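Local coordinates for kinesin-like protein KIF19 (Mus musculus, PDB 5GSZ) that uses its ATP-driven motor domain, the part in this chain, to move toward microtubule plus ends and depolymerize microtubules at ciliary tips, regulating the length of motile cilia, at residues V14-R19 with N335-A340; E156-L161 with I179-I184; D130-I135 with Y144-S149. One frame throughout, in Å; residues are numbered along the deposited sequence.

In the fold
All three contacts reach the central mixed sheet of the kinesin motor domain at different strands. Contact 1 is buried, about 12 Å from the chain's centre, and sets helix 330-340 on strand 12-18, whose far end meets ADP. Contacts 2 and 3 lie on the opposite side of that centre, away from the nucleotide, on neighbouring strands 157-160 and 142-154; they touch each other where Ile184 CD1 meets Ser149 CB at 3.6 Å. Contact 2 is also buried but sets a carboxylate against an aliphatic chain, whereas the side chains that meet in contact 1 are all aliphatic. Contact 3 lies at the surface and brings in two aromatic rings. No hydrogen bond crosses any of the three.

Contact 1. Residues V14-R19 with N335-A340; sequences VALRVR and NTLTYA. With ADP (adenosine-5'-diphosphate), chain B.
Val14 and Leu16 of strand 12-18 pack on Ala340 and Leu337 of helix 330-340, a strand-helix contact in the P-loop NTPase fold of the kinesin motor domain. The strand lies within the central sheet, between the parallel strands 69-71 and 315-323. The close part is small and aliphatic. Leu16 crosses Leu337 at about a right angle, and its CD1 meets Leu337 CD2 at 3.4 Å. CG of Leu16 is turned trans to the main-chain nitrogen (chi1 -166°), which sends the branch out toward the helix. One helical turn on, Val14 CG1 rests 3.7 Å from Ala340 CB and also lies against that residue's carbonyl oxygen. Phe67 touches Leu16, Leu337 and Ala340, filling in beside this buried patch. Thr336 also faces the strand but stays farther back, its CG2 4.8 Å from Leu16 CD1. Looser still is the outer side of the helix, where Asn335, Thr338 and Tyr339 are exposed and take no part in the packing. On the strand, Ala15 and Arg17 alternate with the packing residues, and Arg17 extends toward the nucleotide, hydrogen-bonded through NH2 to Gln77. Past the end of the strand Arg19 pairs with Glu25 and flanks the adenine. Arg17 NE comes obliquely within 3.6 Å of ADP N6, and Arg19 CB lies 3.6 Å from ADP N7.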
loop_
_atom_site.group_PDB
_atom_site.type_symbol
_atom_site.label_atom_id
_atom_site.label_comp_id
_atom_site.label_asym_id
_atom_site.label_seq_id
_atom_site.Cartn_x
_atom_site.Cartn_y
_atom_site.Cartn_z
ATOM N N VAL A 14 3.957 0.879 -10.867
ATOM C CA VAL A 14 3.584 2.100 -10.168
ATOM C C VAL A 14 2.328 2.680 -10.818
ATOM O O VAL A 14 2.246 2.789 -12.048
ATOM C CB VAL A 14 4.739 3.108 -10.188
ATOM C CG1 VAL A 14 4.333 4.376 -9.472
ATOM C CG2 VAL A 14 5.958 2.474 -9.568
ATOM N N ALA A 15 1.340 3.020 -9.999
ATOM C CA ALA A 15 0.103 3.614 -10.472
ATOM C C ALA A 15 -0.072 4.955 -9.774
ATOM O O ALA A 15 0.420 5.145 -8.658
ATOM C CB ALA A 15 -1.089 2.689 -10.204
ATOM N N LEU A 16 -0.763 5.898 -10.420
ATOM C CA LEU A 16 -1.091 7.149 -9.740
ATOM C C LEU A 16 -2.586 7.399 -9.811
ATOM O O LEU A 16 -3.172 7.358 -10.900
ATOM C CB LEU A 16 -0.338 8.361 -10.303
ATOM C CG LEU A 16 -0.518 9.484 -9.259
ATOM C CD1 LEU A 16 0.811 10.109 -8.821
ATOM C CD2 LEU A 16 -1.526 10.556 -9.682
ATOM N N ARG A 17 -3.190 7.669 -8.648
ATOM C CA ARG A 17 -4.612 7.971 -8.531
ATOM C C ARG A 17 -4.811 9.405 -8.067
ATOM O O ARG A 17 -4.300 9.798 -7.013
ATOM C CB ARG A 17 -5.303 7.027 -7.556
ATOM C CG ARG A 17 -6.815 7.132 -7.581
ATOM C CD ARG A 17 -7.399 6.003 -6.797
ATOM N NE ARG A 17 -8.826 5.905 -6.957
ATOM C CZ ARG A 17 -9.560 4.971 -6.377
ATOM N NH1 ARG A 17 -8.976 4.082 -5.594
ATOM N NH2 ARG A 17 -10.872 4.933 -6.566
ATOM N N VAL A 18 -5.582 10.167 -8.841
ATOM C CA VAL A 18 -6.024 11.504 -8.462
ATOM C C VAL A 18 -7.428 11.401 -7.886
ATOM O O VAL A 18 -8.361 10.956 -8.571
ATOM C CB VAL A 18 -6.002 12.454 -9.665
ATOM C CG1 VAL A 18 -6.144 13.881 -9.180
ATOM C CG2 VAL A 18 -4.727 12.245 -10.503
ATOM N N ARG A 19 -7.594 11.792 -6.637
ATOM C CA ARG A 19 -8.950 11.790 -6.120
ATOM C C ARG A 19 -9.660 13.045 -6.603
ATOM O O ARG A 19 -9.013 14.017 -6.977
ATOM C CB ARG A 19 -8.947 11.727 -4.600
ATOM C CG ARG A 19 -8.263 12.897 -3.947
ATOM C CD ARG A 19 -8.537 12.869 -2.460
ATOM N NE ARG A 19 -7.944 13.988 -1.733
ATOM C CZ ARG A 19 -8.347 15.258 -1.845
ATOM N NH1 ARG A 19 -9.320 15.579 -2.689
ATOM N NH2 ARG A 19 -7.771 16.215 -1.125
ATOM N N ASN A 335 6.055 16.451 -4.677
ATOM C CA ASN A 335 6.861 15.447 -4.000
ATOM C C ASN A 335 6.388 14.042 -4.359
ATOM O O ASN A 335 7.195 13.167 -4.691
ATOM C CB ASN A 335 6.826 15.675 -2.489
ATOM C CG ASN A 335 7.569 16.927 -2.083
ATOM O OD1 ASN A 335 8.345 17.473 -2.868
ATOM N ND2 ASN A 335 7.352 17.383 -0.857
ATOM N N THR A 336 5.077 13.817 -4.333
ATOM C CA THR A 336 4.572 12.477 -4.598
ATOM C C THR A 336 4.877 12.062 -6.031
ATOM O O THR A 336 5.478 11.003 -6.266
ATOM C CB THR A 336 3.068 12.401 -4.298
ATOM O OG1 THR A 336 2.827 12.862 -2.964
ATOM C CG2 THR A 336 2.551 10.969 -4.418
ATOM N N LEU A 337 4.506 12.909 -7.000
ATOM C CA LEU A 337 4.714 12.578 -8.410
ATOM C C LEU A 337 6.190 12.375 -8.744
ATOM O O LEU A 337 6.518 11.544 -9.599
ATOM C CB LEU A 337 4.127 13.672 -9.282
ATOM C CG LEU A 337 2.623 13.834 -9.206
ATOM C CD1 LEU A 337 2.283 15.261 -9.504
ATOM C CD2 LEU A 337 2.014 12.964 -10.240
ATOM N N THR A 338 7.087 13.125 -8.090
ATOM C CA THR A 338 8.524 12.903 -8.237
ATOM C C THR A 338 8.938 11.531 -7.709
ATOM O O THR A 338 9.764 10.834 -8.312
ATOM C CB THR A 338 9.286 13.992 -7.486
ATOM O OG1 THR A 338 9.027 15.247 -8.110
ATOM C CG2 THR A 338 10.811 13.696 -7.446
ATOM N N TYR A 339 8.403 11.155 -6.551
ATOM C CA TYR A 339 8.795 9.910 -5.920
ATOM C C TYR A 339 8.357 8.719 -6.760
ATOM O O TYR A 339 9.117 7.760 -6.933
ATOM C CB TYR A 339 8.199 9.873 -4.516
ATOM C CG TYR A 339 8.461 8.622 -3.729
ATOM C CD1 TYR A 339 9.678 8.417 -3.095
ATOM C CD2 TYR A 339 7.473 7.649 -3.595
ATOM C CE1 TYR A 339 9.907 7.266 -2.361
ATOM C CE2 TYR A 339 7.695 6.502 -2.875
ATOM C CZ TYR A 339 8.909 6.316 -2.257
ATOM O OH TYR A 339 9.125 5.174 -1.536
ATOM N N ALA A 340 7.160 8.788 -7.339
ATOM C CA ALA A 340 6.592 7.685 -8.105
ATOM C C ALA A 340 6.871 7.774 -9.593
ATOM O O ALA A 340 6.584 6.814 -10.310
ATOM C CB ALA A 340 5.073 7.621 -7.898
HETATM P PB ADP B . -5.919 8.665 3.312
HETATM O O1B ADP B . -6.337 7.243 3.611
HETATM O O2B ADP B . -4.812 8.697 2.285
HETATM O O3B ADP B . -5.744 9.532 4.529
HETATM P PA ADP B . -8.677 8.742 2.820
HETATM O O1A ADP B . -9.036 7.864 1.662
HETATM O O2A ADP B . -8.741 8.242 4.241
HETATM O O3A ADP B . -7.191 9.351 2.589
HETATM O "O5'" ADP B . -9.623 10.037 2.866
HETATM C "C5'" ADP B . -10.033 10.771 1.726
HETATM C "C4'" ADP B . -11.496 11.108 1.921
HETATM O "O4'" ADP B . -12.035 11.322 0.624
HETATM C "C3'" ADP B . -12.202 9.891 2.458
HETATM O "O3'" ADP B . -13.408 10.369 3.057
HETATM C "C2'" ADP B . -12.500 9.073 1.220
HETATM O "O2'" ADP B . -13.736 8.360 1.362
HETATM C "C1'" ADP B . -12.621 10.122 0.120
HETATM N N9 ADP B . -11.907 9.724 -1.118
HETATM C C8 ADP B . -10.584 9.474 -1.239
HETATM N N7 ADP B . -10.237 9.144 -2.513
HETATM C C5 ADP B . -11.373 9.178 -3.232
HETATM C C6 ADP B . -11.723 8.916 -4.632
HETATM N N6 ADP B . -10.769 8.560 -5.529
HETATM N N1 ADP B . -13.022 9.051 -4.978
HETATM C C2 ADP B . -13.962 9.418 -4.093
HETATM N N3 ADP B . -13.715 9.653 -2.793
HETATM C C4 ADP B . -12.462 9.555 -2.315
#

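Contact 2. Residues E156-L161 with I179-I184; sequences EMIRDL and IQVAGI
A type II beta turn from Val181 to Ile184, leaving the small antiparallel sheet of strands 171-173 and 179-181, lays its first and last side chains on Ile158 and Asp160 of the edge strand 157-160. The turn is closed by a weak bond from Ile184 N to Val181 O, and Gly183 takes its third position with a positive phi (106°) that a residue with a CB would find hard to adopt. At one end, CG2 of Ile158 and CG2 of Val181 meet at 4.0 Å as the two side chains, pointing opposite ways, pass alongside each other; Leu171 touches both. At the other end, Ile184 CG1 lies against the carboxylate of Asp160, 3.6 Å from CG and almost equally near both oxygens. Asp160 reaches it because its CG stands opposite the main-chain nitrogen (chi1 176°). Its polar bonds are made elsewhere: OD2 with Thr185 OG1, and OD1 with Leu162 N in the manner of an Asx turn. Replacing Asp160 with an alanine would probably leave Thr185 OG1 and Leu162 N without these acceptors and open a gap beside Ile184 CG1. Ile184 also packs on Leu151 of strand 142-154. With each oxygen of the buried carboxylate bonded to a residue that follows one of the two segments, the apolar Ile184 CG1 can lie against it without leaving either oxygen unsatisfied.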
loop_
_atom_site.group_PDB
_atom_site.type_symbol
_atom_site.label_atom_id
_atom_site.label_comp_id
_atom_site.label_asym_id
_atom_site.label_seq_id
_atom_site.Cartn_x
_atom_site.Cartn_y
_atom_site.Cartn_z
ATOM N N GLU A 156 6.568 1.663 15.190
ATOM C CA GLU A 156 7.235 0.372 15.315
ATOM C C GLU A 156 6.611 -0.539 16.365
ATOM O O GLU A 156 7.219 -1.551 16.722
ATOM C CB GLU A 156 8.729 0.548 15.594
ATOM C CG GLU A 156 9.406 1.380 14.530
ATOM C CD GLU A 156 9.253 0.763 13.156
ATOM O OE1 GLU A 156 9.695 -0.392 12.977
ATOM O OE2 GLU A 156 8.657 1.418 12.269
ATOM N N MET A 157 5.404 -0.231 16.847
ATOM C CA MET A 157 4.654 -1.130 17.721
ATOM C C MET A 157 3.567 -1.837 16.917
ATOM O O MET A 157 2.807 -1.197 16.181
ATOM C CB MET A 157 4.029 -0.379 18.897
ATOM C CG MET A 157 4.985 0.549 19.652
ATOM S SD MET A 157 6.321 -0.247 20.578
ATOM C CE MET A 157 5.421 -1.037 21.899
ATOM N N ILE A 158 3.487 -3.154 17.066
ATOM C CA ILE A 158 2.557 -3.963 16.299
ATOM C C ILE A 158 1.357 -4.309 17.159
ATOM O O ILE A 158 1.507 -4.798 18.279
ATOM C CB ILE A 158 3.237 -5.233 15.780
ATOM C CG1 ILE A 158 4.474 -4.836 14.971
ATOM C CG2 ILE A 158 2.231 -6.053 14.967
ATOM C CD1 ILE A 158 5.422 -5.976 14.695
ATOM N N ARG A 159 0.168 -4.083 16.621
ATOM C CA ARG A 159 -1.079 -4.498 17.242
ATOM C C ARG A 159 -1.875 -5.345 16.263
ATOM O O ARG A 159 -1.769 -5.172 15.045
ATOM C CB ARG A 159 -1.911 -3.279 17.674
ATOM C CG ARG A 159 -1.287 -2.495 18.844
ATOM C CD ARG A 159 -1.957 -1.135 19.086
ATOM N NE ARG A 159 -3.394 -1.229 19.331
ATOM C CZ ARG A 159 -4.317 -0.741 18.513
ATOM N NH1 ARG A 159 -3.941 -0.126 17.400
ATOM N NH2 ARG A 159 -5.611 -0.865 18.803
ATOM N N ASP A 160 -2.674 -6.265 16.808
ATOM C CA ASP A 160 -3.617 -7.063 16.022
ATOM C C ASP A 160 -4.899 -6.259 15.871
ATOM O O ASP A 160 -5.632 -6.066 16.839
ATOM C CB ASP A 160 -3.894 -8.404 16.697
ATOM C CG ASP A 160 -4.946 -9.249 15.957
ATOM O OD1 ASP A 160 -5.523 -8.800 14.938
ATOM O OD2 ASP A 160 -5.205 -10.388 16.407
ATOM N N LEU A 161 -5.185 -5.800 14.659
ATOM C CA LEU A 161 -6.355 -4.952 14.495
ATOM C C LEU A 161 -7.667 -5.701 14.674
ATOM O O LEU A 161 -8.713 -5.051 14.760
ATOM C CB LEU A 161 -6.335 -4.283 13.126
ATOM C CG LEU A 161 -5.258 -3.232 12.952
ATOM C CD1 LEU A 161 -5.198 -2.835 11.473
ATOM C CD2 LEU A 161 -5.526 -2.028 13.872
ATOM N N ILE A 179 8.679 -15.059 8.586
ATOM C CA ILE A 179 8.423 -14.086 9.641
ATOM C C ILE A 179 6.928 -13.827 9.800
ATOM O O ILE A 179 6.265 -13.372 8.869
ATOM C CB ILE A 179 9.140 -12.752 9.363
ATOM C CG1 ILE A 179 10.655 -12.956 9.339
ATOM C CG2 ILE A 179 8.753 -11.714 10.405
ATOM C CD1 ILE A 179 11.217 -13.196 7.955
ATOM N N GLN A 180 6.406 -14.119 10.987
ATOM C CA GLN A 180 4.995 -13.918 11.270
ATOM C C GLN A 180 4.873 -13.137 12.570
ATOM O O GLN A 180 5.760 -13.168 13.430
ATOM C CB GLN A 180 4.228 -15.253 11.366
ATOM N N VAL A 181 3.770 -12.398 12.688
ATOM C CA VAL A 181 3.422 -11.745 13.944
ATOM C C VAL A 181 2.953 -12.820 14.928
ATOM O O VAL A 181 1.865 -13.390 14.781
ATOM C CB VAL A 181 2.354 -10.668 13.741
ATOM C CG1 VAL A 181 1.751 -10.267 15.075
ATOM C CG2 VAL A 181 2.959 -9.466 13.054
ATOM N N ALA A 182 3.781 -13.095 15.935
ATOM C CA ALA A 182 3.502 -14.107 16.942
ATOM C C ALA A 182 2.200 -13.839 17.691
ATOM O O ALA A 182 2.122 -12.899 18.492
ATOM C CB ALA A 182 4.667 -14.178 17.925
ATOM N N GLY A 183 1.177 -14.658 17.435
ATOM C CA GLY A 183 -0.069 -14.630 18.183
ATOM C C GLY A 183 -1.261 -14.015 17.473
ATOM O O GLY A 183 -2.332 -13.907 18.082
ATOM N N ILE A 184 -1.135 -13.622 16.218
ATOM C CA ILE A 184 -2.169 -12.809 15.593
ATOM C C ILE A 184 -3.326 -13.687 15.119
ATOM O O ILE A 184 -3.145 -14.821 14.665
ATOM C CB ILE A 184 -1.563 -11.970 14.444
ATOM C CG1 ILE A 184 -2.588 -10.994 13.868
ATOM C CG2 ILE A 184 -0.989 -12.868 13.348
ATOM C CD1 ILE A 184 -1.986 -9.996 12.926
#

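Contact 3. Residues D130-I135 with Y144-S149; sequences DLFRAI and YEVSMS
Helix 130-135 and strand 144-149 run antiparallel, their axes at 169° and 10.6 Å apart at closest approach, and Ile135 and Tyr144 bring the backbones nearest near the short loop that joins the two elements. Ile135 is the middle of the contact, with CG1 and CG2 both lying on the Tyr144 ring. Its CG1 stands over one face of that ring in a CH-pi contact, 4.0 Å from the centroid and 17° off the normal, while CG2 reaches Tyr144 CD1 at 3.5 Å. CD1, at the end of the CG1 branch, continues forward to meet Val146 CG2 tip to tip. The other methyl of Val146, CG1, placed trans to the main-chain nitrogen (chi1 -174°), sits at the edge of the Phe132 ring, in its plane and 3.9 Å from CE1. Phe132 packs further on Ile190 and Ile195, and Ile93 of helix 89-93 touches both Ile135 and Tyr144. The ring of Tyr144 is tied at its far end, where OH bonds to Thr138 OG1 and to Gln230 NE2. Helix, loop and returning strand form an alpha-beta unit, with helix 123-136 packed on a face of the central sheet, as in the layered alpha/beta fold of kinesin motor domains.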
loop_
_atom_site.group_PDB
_atom_site.type_symbol
_atom_site.label_atom_id
_atom_site.label_comp_id
_atom_site.label_asym_id
_atom_site.label_seq_id
_atom_site.Cartn_x
_atom_site.Cartn_y
_atom_site.Cartn_z
ATOM N N ASP A 130 -11.839 -12.422 -5.868
ATOM C CA ASP A 130 -11.286 -13.174 -6.979
ATOM C C ASP A 130 -10.329 -14.258 -6.512
ATOM O O ASP A 130 -9.993 -15.168 -7.282
ATOM C CB ASP A 130 -10.564 -12.236 -7.935
ATOM C CG ASP A 130 -11.493 -11.564 -8.888
ATOM O OD1 ASP A 130 -12.680 -11.970 -8.929
ATOM O OD2 ASP A 130 -11.019 -10.663 -9.612
ATOM N N LEU A 131 -9.873 -14.170 -5.275
ATOM C CA LEU A 131 -8.982 -15.190 -4.765
ATOM C C LEU A 131 -9.747 -16.485 -4.529
ATOM O O LEU A 131 -9.308 -17.564 -4.943
ATOM C CB LEU A 131 -8.326 -14.666 -3.495
ATOM C CG LEU A 131 -7.036 -15.341 -3.098
ATOM C CD1 LEU A 131 -6.103 -14.295 -2.515
ATOM C CD2 LEU A 131 -7.360 -16.412 -2.078
ATOM N N PHE A 132 -10.928 -16.380 -3.910
ATOM C CA PHE A 132 -11.760 -17.544 -3.622
ATOM C C PHE A 132 -12.412 -18.125 -4.873
ATOM O O PHE A 132 -12.700 -19.324 -4.912
ATOM C CB PHE A 132 -12.824 -17.164 -2.600
ATOM C CG PHE A 132 -12.257 -16.678 -1.306
ATOM C CD1 PHE A 132 -11.036 -17.154 -0.849
ATOM C CD2 PHE A 132 -12.925 -15.725 -0.552
ATOM C CE1 PHE A 132 -10.503 -16.708 0.346
ATOM C CE2 PHE A 132 -12.396 -15.264 0.629
ATOM C CZ PHE A 132 -11.186 -15.756 1.078
ATOM N N ARG A 133 -12.670 -17.310 -5.893
ATOM C CA ARG A 133 -13.116 -17.865 -7.168
ATOM C C ARG A 133 -12.002 -18.655 -7.843
ATOM O O ARG A 133 -12.187 -19.820 -8.216
ATOM C CB ARG A 133 -13.604 -16.751 -8.092
ATOM C CG ARG A 133 -14.936 -16.165 -7.701
ATOM C CD ARG A 133 -15.475 -15.292 -8.809
ATOM N NE ARG A 133 -16.742 -14.711 -8.403
ATOM C CZ ARG A 133 -16.860 -13.527 -7.817
ATOM N NH1 ARG A 133 -15.775 -12.784 -7.592
ATOM N NH2 ARG A 133 -18.064 -13.079 -7.473
ATOM N N ALA A 134 -10.843 -18.021 -8.031
ATOM C CA ALA A 134 -9.681 -18.703 -8.583
ATOM C C ALA A 134 -9.364 -19.986 -7.828
ATOM O O ALA A 134 -8.895 -20.962 -8.427
ATOM C CB ALA A 134 -8.472 -17.767 -8.555
ATOM N N ILE A 135 -9.619 -20.010 -6.520
ATOM C CA ILE A 135 -9.343 -21.213 -5.747
ATOM C C ILE A 135 -10.337 -22.315 -6.088
ATOM O O ILE A 135 -9.961 -23.488 -6.200
ATOM C CB ILE A 135 -9.327 -20.895 -4.240
ATOM C CG1 ILE A 135 -7.991 -20.255 -3.862
ATOM C CG2 ILE A 135 -9.564 -22.142 -3.410
ATOM C CD1 ILE A 135 -7.906 -19.881 -2.432
ATOM N N TYR A 144 -6.577 -26.189 -1.056
ATOM C CA TYR A 144 -6.106 -24.885 -0.611
ATOM C C TYR A 144 -6.407 -24.652 0.862
ATOM O O TYR A 144 -7.415 -25.123 1.401
ATOM C CB TYR A 144 -6.700 -23.725 -1.423
ATOM C CG TYR A 144 -6.357 -23.732 -2.888
ATOM C CD1 TYR A 144 -7.065 -24.503 -3.783
ATOM C CD2 TYR A 144 -5.281 -22.999 -3.367
ATOM C CE1 TYR A 144 -6.737 -24.504 -5.149
ATOM C CE2 TYR A 144 -4.943 -23.001 -4.709
ATOM C CZ TYR A 144 -5.670 -23.755 -5.594
ATOM O OH TYR A 144 -5.341 -23.752 -6.923
ATOM N N GLU A 145 -5.491 -23.930 1.502
ATOM C CA GLU A 145 -5.687 -23.349 2.823
ATOM C C GLU A 145 -5.478 -21.846 2.700
ATOM O O GLU A 145 -4.506 -21.396 2.080
ATOM C CB GLU A 145 -4.727 -23.952 3.858
ATOM C CG GLU A 145 -5.298 -25.124 4.646
ATOM C CD GLU A 145 -4.271 -25.776 5.568
ATOM O OE1 GLU A 145 -3.092 -25.916 5.167
ATOM O OE2 GLU A 145 -4.641 -26.125 6.714
ATOM N N VAL A 146 -6.399 -21.070 3.263
ATOM C CA VAL A 146 -6.332 -19.618 3.204
ATOM C C VAL A 146 -6.526 -19.064 4.600
ATOM O O VAL A 146 -7.532 -19.367 5.250
ATOM C CB VAL A 146 -7.400 -19.033 2.272
ATOM C CG1 VAL A 146 -7.188 -17.546 2.137
ATOM C CG2 VAL A 146 -7.374 -19.711 0.948
ATOM N N SER A 147 -5.583 -18.237 5.048
ATOM C CA SER A 147 -5.754 -17.427 6.245
ATOM C C SER A 147 -5.395 -15.978 5.940
ATOM O O SER A 147 -4.569 -15.702 5.064
ATOM C CB SER A 147 -4.892 -17.946 7.385
ATOM O OG SER A 147 -3.526 -17.868 7.020
ATOM N N MET A 148 -6.025 -15.049 6.666
ATOM C CA MET A 148 -5.676 -13.634 6.565
ATOM C C MET A 148 -5.558 -13.015 7.944
ATOM O O MET A 148 -6.251 -13.408 8.883
ATOM C CB MET A 148 -6.692 -12.821 5.768
ATOM C CG MET A 148 -8.060 -12.860 6.356
ATOM S SD MET A 148 -9.196 -11.767 5.499
ATOM C CE MET A 148 -9.196 -10.335 6.567
ATOM N N SER A 149 -4.677 -12.032 8.053
ATOM C CA SER A 149 -4.518 -11.264 9.273
ATOM C C SER A 149 -4.547 -9.792 8.926
ATOM O O SER A 149 -4.346 -9.406 7.775
ATOM C CB SER A 149 -3.221 -11.600 9.987
ATOM O OG SER A 149 -3.230 -12.946 10.380
#